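Local coordinates for Slr1964 protein (Synechocystis sp., PDB 4JDX) that speeds the return of the red, active form of the orange carotenoid protein to its orange form, restoring fluorescence after non-photochemical quenching in cyanobacteria, at residues His59-Leu62 and Ser63-His67. Residues are numbered along the deposited sequence; the frame is centred on the assembly and turned at random.
Sequences HDFL and SAKRH
S63 sits one turn after H59 in the α-helix 53-70, bonded to it through the backbone and with its hydroxyl approaching the imidazole. Four successive i to i+4 hydrogen bonds build this part of the helix: S63 N to H59 O (3.0 Å), A64 N to D60 O, K65 N to F61 O (2.8 Å) and R66 N to L62 O. The bonds given by S63 and K65 are nearly straight, whereas those of A64 and R66 are more bent at the N-H...O angle.

Polar side chains gather on the helix side that meets the second subunit of the dimer. With OG beside its own backbone N (chi1 -74°), S63 turns its hydroxyl back along the helix, where OG lies over one face of the H59 imidazole, displaced toward the rim and 3.8 Å from NE2. A water bridges D60 and S63, donating to OD1 of D60 at 3.1 Å. H59 of the second subunit makes weak hydrogen bonds to S63 OG through NE2 and to R66 NH1 through ND1; D60 and R66 each form a long, weak ion pair with the other's counterpart in the second subunit.

Packing against helix 17-47 occupies another side: the F61 side chain touches L38, T41 and Q45, and L62 packs on V42. F61 and K65 run side by side in the same direction, the lysine chain bending at chi2 (69°) so that its CD methylene approaches F61 CE1 obliquely at 4.1 Å.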
loop_
_atom_site.group_PDB
_atom_site.type_symbol
_atom_site.label_atom_id
_atom_site.label_comp_id
_atom_site.label_asym_id
_atom_site.label_seq_id
_atom_site.Cartn_x
_atom_site.Cartn_y
_atom_site.Cartn_z
ATOM N N HIS A 59 1.842 -4.039 0.207
ATOM C CA HIS A 59 1.016 -3.014 0.821
ATOM C C HIS A 59 1.507 -2.684 2.226
ATOM O O HIS A 59 1.625 -1.515 2.595
ATOM C CB HIS A 59 -0.434 -3.479 0.885
ATOM C CG HIS A 59 -1.329 -2.538 1.629
ATOM N ND1 HIS A 59 -1.672 -1.300 1.138
ATOM C CD2 HIS A 59 -1.935 -2.652 2.833
ATOM C CE1 HIS A 59 -2.464 -0.692 2.006
ATOM N NE2 HIS A 59 -2.638 -1.489 3.041
ATOM N N ASP A 60 1.793 -3.723 3.006
ATOM C CA ASP A 60 2.275 -3.547 4.370
ATOM C C ASP A 60 3.600 -2.798 4.360
ATOM O O ASP A 60 3.843 -1.924 5.193
ATOM C CB ASP A 60 2.455 -4.904 5.052
ATOM C CG ASP A 60 1.145 -5.647 5.237
ATOM O OD1 ASP A 60 0.080 -4.995 5.233
ATOM O OD2 ASP A 60 1.186 -6.885 5.395
ATOM N N PHE A 61 4.452 -3.153 3.405
ATOM C CA PHE A 61 5.758 -2.526 3.248
ATOM C C PHE A 61 5.631 -1.023 2.996
ATOM O O PHE A 61 6.297 -0.222 3.651
ATOM C CB PHE A 61 6.524 -3.197 2.104
ATOM C CG PHE A 61 7.808 -2.503 1.738
ATOM C CD1 PHE A 61 8.956 -2.702 2.479
ATOM C CD2 PHE A 61 7.865 -1.659 0.644
ATOM C CE1 PHE A 61 10.135 -2.064 2.141
ATOM C CE2 PHE A 61 9.040 -1.022 0.302
ATOM C CZ PHE A 61 10.175 -1.225 1.050
ATOM N N LEU A 62 4.776 -0.645 2.049
ATOM C CA LEU A 62 4.548 0.766 1.732
ATOM C C LEU A 62 3.986 1.533 2.922
ATOM O O LEU A 62 4.429 2.641 3.222
ATOM C CB LEU A 62 3.585 0.904 0.553
ATOM C CG LEU A 62 4.196 0.815 -0.843
ATOM C CD1 LEU A 62 3.101 0.615 -1.882
ATOM C CD2 LEU A 62 5.015 2.066 -1.146
ATOM N N SER A 63 2.996 0.945 3.586
ATOM C CA SER A 63 2.378 1.575 4.746
ATOM C C SER A 63 3.444 1.920 5.772
ATOM O O SER A 63 3.443 3.009 6.348
ATOM C CB SER A 63 1.346 0.643 5.385
ATOM O OG SER A 63 0.147 0.555 4.621
ATOM N N ALA A 64 4.361 0.984 5.982
ATOM C CA ALA A 64 5.378 1.108 7.017
ATOM C C ALA A 64 6.465 2.085 6.591
ATOM O O ALA A 64 6.825 2.993 7.341
ATOM C CB ALA A 64 5.984 -0.257 7.322
ATOM N N LYS A 65 6.982 1.896 5.381
ATOM C CA LYS A 65 8.074 2.721 4.883
ATOM C C LYS A 65 7.624 4.169 4.753
ATOM O O LYS A 65 8.425 5.091 4.898
ATOM C CB LYS A 65 8.576 2.205 3.533
ATOM C CG LYS A 65 10.080 2.341 3.343
ATOM C CD LYS A 65 10.844 1.403 4.268
ATOM C CE LYS A 65 12.335 1.388 3.959
ATOM N NZ LYS A 65 12.956 2.735 4.096
ATOM N N ARG A 66 6.338 4.367 4.489
ATOM C CA ARG A 66 5.795 5.709 4.328
ATOM C C ARG A 66 5.692 6.426 5.672
ATOM O O ARG A 66 5.935 7.630 5.764
ATOM C CB ARG A 66 4.421 5.658 3.662
ATOM C CG ARG A 66 3.809 7.028 3.456
ATOM C CD ARG A 66 2.664 6.995 2.463
ATOM N NE ARG A 66 2.040 8.308 2.314
ATOM C CZ ARG A 66 1.119 8.606 1.403
ATOM N NH1 ARG A 66 0.710 7.687 0.543
ATOM N NH2 ARG A 66 0.610 9.828 1.351
ATOM N N HIS A 67 5.332 5.680 6.711
ATOM C CA HIS A 67 5.197 6.253 8.045
ATOM C C HIS A 67 6.573 6.560 8.621
ATOM O O HIS A 67 6.765 7.570 9.297
ATOM C CB HIS A 67 4.447 5.297 8.974
ATOM C CG HIS A 67 4.196 5.860 10.339
ATOM N ND1 HIS A 67 4.725 5.302 11.483
ATOM C CD2 HIS A 67 3.482 6.938 10.741
ATOM C CE1 HIS A 67 4.342 6.009 12.532
ATOM N NE2 HIS A 67 3.588 7.007 12.109
HETATM O O HOH W 1 -0.759 -2.084 6.072
#